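Local coordinates for protein isocitrate dehydrogenase [NAD] subunit 1, mitochondrial (Saccharomyces cerevisiae, PDB 3BLX) that catalyses, as part of an octamer with a second kind of subunit, the NAD-dependent oxidative decarboxylation of isocitrate to 2-oxoglutarate in the citric acid cycle, and also binds RNA, at residues Arg161-Ala166 with Thr199-Lys204; Phe169-Asn174 with Pro207-Ser212. All coordinates share one frame; numbering follows the deposited sequence.

Contact 1 (Arg161-Ala166 with Thr199-Lys204)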
loop_
_atom_site.group_PDB
_atom_site.type_symbol
_atom_site.label_atom_id
_atom_site.label_comp_id
_atom_site.label_asym_id
_atom_site.label_seq_id
_atom_site.Cartn_x
_atom_site.Cartn_y
_atom_site.Cartn_z
ATOM N N ARG E 161 2.354 20.984 -4.540
ATOM C CA ARG E 161 1.139 20.961 -3.720
ATOM C C ARG E 161 0.739 22.364 -3.292
ATOM O O ARG E 161 -0.430 22.767 -3.430
ATOM C CB ARG E 161 1.360 20.192 -2.433
ATOM C CG ARG E 161 0.803 18.865 -2.409
ATOM C CD ARG E 161 0.652 18.368 -0.971
ATOM N NE ARG E 161 1.807 18.603 -0.095
ATOM C CZ ARG E 161 2.090 17.804 0.931
ATOM N NH1 ARG E 161 1.333 16.737 1.126
ATOM N NH2 ARG E 161 3.125 18.032 1.726
ATOM N N ILE E 162 1.702 23.102 -2.733
ATOM C CA ILE E 162 1.337 24.368 -2.134
ATOM C C ILE E 162 0.936 25.349 -3.238
ATOM O O ILE E 162 0.036 26.159 -3.067
ATOM C CB ILE E 162 2.405 24.925 -1.151
ATOM C CG1 ILE E 162 1.726 25.874 -0.169
ATOM C CG2 ILE E 162 3.529 25.637 -1.879
ATOM C CD1 ILE E 162 0.543 25.232 0.540
ATOM N N ALA E 163 1.564 25.229 -4.397
ATOM C CA ALA E 163 1.169 26.034 -5.555
ATOM C C ALA E 163 -0.267 25.729 -5.977
ATOM O O ALA E 163 -1.062 26.639 -6.203
ATOM C CB ALA E 163 2.088 25.776 -6.710
ATOM N N ARG E 164 -0.597 24.447 -6.105
ATOM C CA ARG E 164 -1.915 24.106 -6.608
ATOM C C ARG E 164 -2.924 24.488 -5.561
ATOM O O ARG E 164 -4.042 24.912 -5.878
ATOM C CB ARG E 164 -2.032 22.624 -6.973
ATOM C CG ARG E 164 -1.146 22.282 -8.148
ATOM C CD ARG E 164 -1.359 20.871 -8.660
ATOM N NE ARG E 164 -0.586 20.706 -9.885
ATOM C CZ ARG E 164 0.537 20.006 -9.975
ATOM N NH1 ARG E 164 1.030 19.349 -8.920
ATOM N NH2 ARG E 164 1.162 19.945 -11.135
ATOM N N PHE E 165 -2.524 24.367 -4.304
ATOM C CA PHE E 165 -3.436 24.743 -3.236
ATOM C C PHE E 165 -3.783 26.225 -3.338
ATOM O O PHE E 165 -4.952 26.609 -3.280
ATOM C CB PHE E 165 -2.854 24.466 -1.855
ATOM C CG PHE E 165 -3.762 24.891 -0.760
ATOM C CD1 PHE E 165 -4.671 23.996 -0.216
ATOM C CD2 PHE E 165 -3.761 26.208 -0.315
ATOM C CE1 PHE E 165 -5.552 24.402 0.775
ATOM C CE2 PHE E 165 -4.632 26.631 0.669
ATOM C CZ PHE E 165 -5.538 25.720 1.219
ATOM N N ALA E 166 -2.751 27.044 -3.477
ATOM C CA ALA E 166 -2.914 28.488 -3.572
ATOM C C ALA E 166 -3.767 28.885 -4.778
ATOM O O ALA E 166 -4.677 29.722 -4.665
ATOM C CB ALA E 166 -1.559 29.184 -3.637
ATOM N N THR E 199 5.310 30.016 -10.663
ATOM C CA THR E 199 4.998 30.724 -11.907
ATOM C C THR E 199 4.667 29.773 -13.079
ATOM O O THR E 199 3.823 30.109 -13.908
ATOM C CB THR E 199 6.093 31.770 -12.318
ATOM O OG1 THR E 199 7.257 31.098 -12.801
ATOM C CG2 THR E 199 6.482 32.656 -11.133
ATOM N N GLU E 200 5.294 28.595 -13.140
ATOM C CA GLU E 200 4.977 27.634 -14.201
ATOM C C GLU E 200 3.589 27.038 -14.030
ATOM O O GLU E 200 2.829 26.929 -14.984
ATOM C CB GLU E 200 5.998 26.484 -14.271
ATOM C CG GLU E 200 7.432 26.900 -14.656
ATOM C CD GLU E 200 8.474 25.820 -14.325
ATOM O OE1 GLU E 200 8.073 24.680 -13.954
ATOM O OE2 GLU E 200 9.690 26.120 -14.436
ATOM N N ILE E 201 3.269 26.619 -12.818
ATOM C CA ILE E 201 1.963 26.044 -12.543
ATOM C C ILE E 201 0.880 27.080 -12.788
ATOM O O ILE E 201 -0.260 26.749 -13.131
ATOM C CB ILE E 201 1.896 25.509 -11.121
ATOM C CG1 ILE E 201 2.846 24.308 -11.009
ATOM C CG2 ILE E 201 0.459 25.159 -10.739
ATOM C CD1 ILE E 201 2.409 23.253 -10.002
ATOM N N GLY E 202 1.261 28.346 -12.654
ATOM C CA GLY E 202 0.365 29.457 -12.934
ATOM C C GLY E 202 0.013 29.592 -14.408
ATOM O O GLY E 202 -1.165 29.655 -14.779
ATOM N N GLN E 203 1.038 29.625 -15.255
ATOM C CA GLN E 203 0.851 29.789 -16.699
ATOM C C GLN E 203 0.202 28.588 -17.400
ATOM O O GLN E 203 -0.629 28.771 -18.288
ATOM C CB GLN E 203 2.182 30.174 -17.359
ATOM C CG GLN E 203 2.691 31.543 -16.895
ATOM C CD GLN E 203 4.183 31.718 -17.094
ATOM O OE1 GLN E 203 4.901 30.756 -17.388
ATOM N NE2 GLN E 203 4.663 32.951 -16.926
ATOM N N LYS E 204 0.561 27.370 -16.989
ATOM C CA LYS E 204 0.059 26.156 -17.634
ATOM C C LYS E 204 -1.291 25.712 -17.114
ATOM O O LYS E 204 -2.124 25.255 -17.885
ATOM C CB LYS E 204 1.066 25.003 -17.529
ATOM C CG LYS E 204 2.440 25.316 -18.132
ATOM C CD LYS E 204 3.408 24.137 -18.017
ATOM C CE LYS E 204 4.828 24.561 -18.417
ATOM N NZ LYS E 204 5.867 23.554 -18.035
#
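Two helices that cover the same sheet, 156-172 and 190-205, meet here through one isoleucine, Ile-201, which reaches toward Ala-163 and Arg-164 of the other helix. The backbones come closest at Ala-163 and Ile-201, whose CA atoms lie 7.0 Å apart. CD1 of Ile-201 does most of the touching: it rests against the methyl of Ala-163, CB to CD1 4.2 Å, and sits over one face of the Arg-164 guanidinium, 3.6 Å above the plane and offset toward the rim. NH2 of Arg-164 is 3.7 Å from Ile-201 CD1. The chain of Arg-164 runs extended from CG to NE (chi2 -173°, chi3 173°) and crosses Ile-201 at about a right angle. CG of Arg-164, nearer the backbone, also meets the isoleucine, 4.1 Å from Ile-201 CD1. NH2 of Arg-164 forms a salt bridge with Glu-205, on the same helix as Ile-201, which probably keeps the flat group turned across the methyl. Replacing Arg-164 by alanine removes the guanidinium, which is likely to uncover one flank of Ile-201 and leave Glu-205 without this charged mate. Small alanine, branched aliphatic and overlying arginine make a helix-helix contact of the layered alpha/beta isocitrate and isopropylmalate dehydrogenase fold.

Contact 2 (Phe169-Asn174 with Pro207-Ser212)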
loop_
_atom_site.group_PDB
_atom_site.type_symbol
_atom_site.label_atom_id
_atom_site.label_comp_id
_atom_site.label_asym_id
_atom_site.label_seq_id
_atom_site.Cartn_x
_atom_site.Cartn_y
_atom_site.Cartn_z
ATOM N N PHE E 169 -7.360 27.922 -4.504
ATOM C CA PHE E 169 -7.997 28.748 -3.476
ATOM C C PHE E 169 -8.380 30.099 -4.064
ATOM O O PHE E 169 -9.453 30.617 -3.813
ATOM C CB PHE E 169 -7.021 28.932 -2.317
ATOM C CG PHE E 169 -7.626 29.515 -1.086
ATOM C CD1 PHE E 169 -7.650 30.902 -0.902
ATOM C CD2 PHE E 169 -8.120 28.684 -0.086
ATOM C CE1 PHE E 169 -8.186 31.452 0.253
ATOM C CE2 PHE E 169 -8.654 29.216 1.068
ATOM C CZ PHE E 169 -8.692 30.608 1.245
ATOM N N ALA E 170 -7.478 30.661 -4.852
ATOM C CA ALA E 170 -7.759 31.877 -5.585
ATOM C C ALA E 170 -8.961 31.672 -6.510
ATOM O O ALA E 170 -9.846 32.512 -6.548
ATOM C CB ALA E 170 -6.523 32.318 -6.378
ATOM N N LYS E 171 -8.994 30.554 -7.239
ATOM C CA LYS E 171 -10.139 30.181 -8.091
ATOM C C LYS E 171 -11.437 30.171 -7.288
ATOM O O LYS E 171 -12.414 30.820 -7.645
ATOM C CB LYS E 171 -9.932 28.785 -8.707
ATOM C CG LYS E 171 -10.459 28.589 -10.145
ATOM C CD LYS E 171 -9.428 29.103 -11.182
ATOM C CE LYS E 171 -9.829 28.830 -12.648
ATOM N NZ LYS E 171 -8.867 29.451 -13.647
ATOM N N LYS E 172 -11.435 29.430 -6.189
ATOM C CA LYS E 172 -12.653 29.208 -5.423
ATOM C C LYS E 172 -13.223 30.487 -4.814
ATOM O O LYS E 172 -14.432 30.616 -4.653
ATOM C CB LYS E 172 -12.396 28.191 -4.309
ATOM C CG LYS E 172 -13.653 27.525 -3.764
ATOM C CD LYS E 172 -13.362 26.804 -2.454
ATOM C CE LYS E 172 -14.489 25.875 -2.047
ATOM N NZ LYS E 172 -14.276 25.370 -0.656
ATOM N N TYR E 173 -12.356 31.426 -4.455
ATOM C CA TYR E 173 -12.811 32.634 -3.756
ATOM C C TYR E 173 -12.644 33.867 -4.635
ATOM O O TYR E 173 -12.579 35.000 -4.156
ATOM C CB TYR E 173 -12.139 32.788 -2.369
ATOM C CG TYR E 173 -12.475 31.638 -1.444
ATOM C CD1 TYR E 173 -11.554 30.632 -1.175
ATOM C CD2 TYR E 173 -13.734 31.544 -0.871
ATOM C CE1 TYR E 173 -11.878 29.574 -0.339
ATOM C CE2 TYR E 173 -14.070 30.487 -0.034
ATOM C CZ TYR E 173 -13.144 29.500 0.236
ATOM O OH TYR E 173 -13.497 28.446 1.067
ATOM N N ASN E 174 -12.600 33.626 -5.938
ATOM C CA ASN E 174 -12.503 34.708 -6.919
ATOM C C ASN E 174 -11.451 35.758 -6.607
ATOM O O ASN E 174 -11.730 36.960 -6.638
ATOM C CB ASN E 174 -13.866 35.370 -7.139
ATOM C CG ASN E 174 -14.826 34.472 -7.921
ATOM O OD1 ASN E 174 -14.795 34.432 -9.156
ATOM N ND2 ASN E 174 -15.679 33.742 -7.200
ATOM N N PRO E 207 -4.573 29.954 -16.132
ATOM C CA PRO E 207 -4.185 31.098 -16.974
ATOM C C PRO E 207 -4.973 32.356 -16.606
ATOM O O PRO E 207 -4.472 33.488 -16.763
ATOM C CB PRO E 207 -4.542 30.632 -18.393
ATOM C CG PRO E 207 -4.878 29.126 -18.256
ATOM C CD PRO E 207 -5.387 28.967 -16.862
ATOM N N ASP E 208 -6.192 32.134 -16.097
ATOM C CA ASP E 208 -7.106 33.203 -15.670
ATOM C C ASP E 208 -6.624 33.961 -14.424
ATOM O O ASP E 208 -7.220 34.967 -14.019
ATOM C CB ASP E 208 -8.493 32.622 -15.388
ATOM C CG ASP E 208 -9.143 32.016 -16.628
ATOM O OD1 ASP E 208 -8.625 32.254 -17.746
ATOM O OD2 ASP E 208 -10.173 31.305 -16.479
ATOM N N ILE E 209 -5.549 33.464 -13.821
ATOM C CA ILE E 209 -4.994 34.069 -12.623
ATOM C C ILE E 209 -3.596 34.653 -12.855
ATOM O O ILE E 209 -2.700 33.989 -13.394
ATOM C CB ILE E 209 -4.969 33.063 -11.464
ATOM C CG1 ILE E 209 -6.388 32.690 -11.080
ATOM C CG2 ILE E 209 -4.242 33.662 -10.272
ATOM C CD1 ILE E 209 -6.465 31.610 -10.045
ATOM N N ASP E 210 -3.425 35.901 -12.441
ATOM C CA ASP E 210 -2.149 36.595 -12.566
ATOM C C ASP E 210 -1.133 36.070 -11.575
ATOM O O ASP E 210 -1.321 36.183 -10.359
ATOM C CB ASP E 210 -2.320 38.104 -12.324
ATOM C CG ASP E 210 -2.940 38.829 -13.508
ATOM O OD1 ASP E 210 -3.475 38.158 -14.422
ATOM O OD2 ASP E 210 -2.898 40.078 -13.518
ATOM N N VAL E 211 -0.045 35.521 -12.093
ATOM C CA VAL E 211 1.067 35.098 -11.248
ATOM C C VAL E 211 2.136 36.185 -11.200
ATOM O O VAL E 211 2.281 36.942 -12.141
ATOM C CB VAL E 211 1.731 33.847 -11.796
ATOM C CG1 VAL E 211 2.415 33.096 -10.661
ATOM C CG2 VAL E 211 0.702 32.965 -12.491
ATOM N N SER E 212 2.887 36.255 -10.107
ATOM C CA SER E 212 3.944 37.251 -9.988
ATOM C C SER E 212 4.914 36.831 -8.894
ATOM O O SER E 212 4.685 35.845 -8.205
ATOM C CB SER E 212 3.364 38.643 -9.700
ATOM O OG SER E 212 2.151 38.571 -8.943
#
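The C-terminal end of helix 156-172 closes here against the entry to strand 210-215, in a small apolar contact with an ion pair at its margin. Ile-209, the residue just before the strand, points its side chain at the helix. Its CD1 touches the methyl of Ala-170, CB to CD1 3.7 Å, and lies beside the backbone of Lys-171, whose N is 3.9 Å from Ile-209 CD1. CG1 of Ile-209 stands anti to its own carbonyl carbon (chi1 -65°) and CD1 continues outward from it (chi2 174°), which carries the terminal methyl across to the helix.

The exposed Lys-171 passes alongside this methyl. Its chain bends at chi2 (83°) and is extended beyond, crossing Ile-209 at a slant with CD of Lys-171 4.0 Å from CD1 of Ile-209, which brings the ammonium near Asp-208. The salt bridge is long, 3.6 Å from NZ of Lys-171 to OD2 of Asp-208, and the aspartate is poorly ordered, so the pairing is probably loose. The lysine's methylenes face the isoleucine, and its charge lies near the neighbouring aspartate.

The helix ends in a Schellman motif, with Asn-174 at positive phi as the C-prime residue, its N bonded to O of Lys-171 and Arg-175 N reaching back to O of Ala-170. From there the chain turns into strand 177-182, parallel to and hydrogen-bonded with strand 210-215; Val-178 of that strand touches both Ala-170 and Ile-209, while Phe-167, further back on the helix, packs on Ile-209 and Val-211.

How the contacts relate
The two contacts show how one helix can be fixed at successive points by a later part of the chain. Their centres are 10 Å apart, and both use helix 156-172, contact 1 around its middle and contact 2 at its C-terminal end. The partners follow in the same order, helix 190-205 and then strand 210-215, so the segments alternate. Strands 177-182 and 210-215, parallel and with helix 190-205 between them, form a beta-alpha-beta crossover. Contact 1 joins the two helices, contact 2 joins helix 156-172 to the start of strand 210-215, and Val-211 CG2, packed 3.6 Å from Gly-202 CA on helix 190-205, completes the set, away from the probable substrate-binding and catalytic residues.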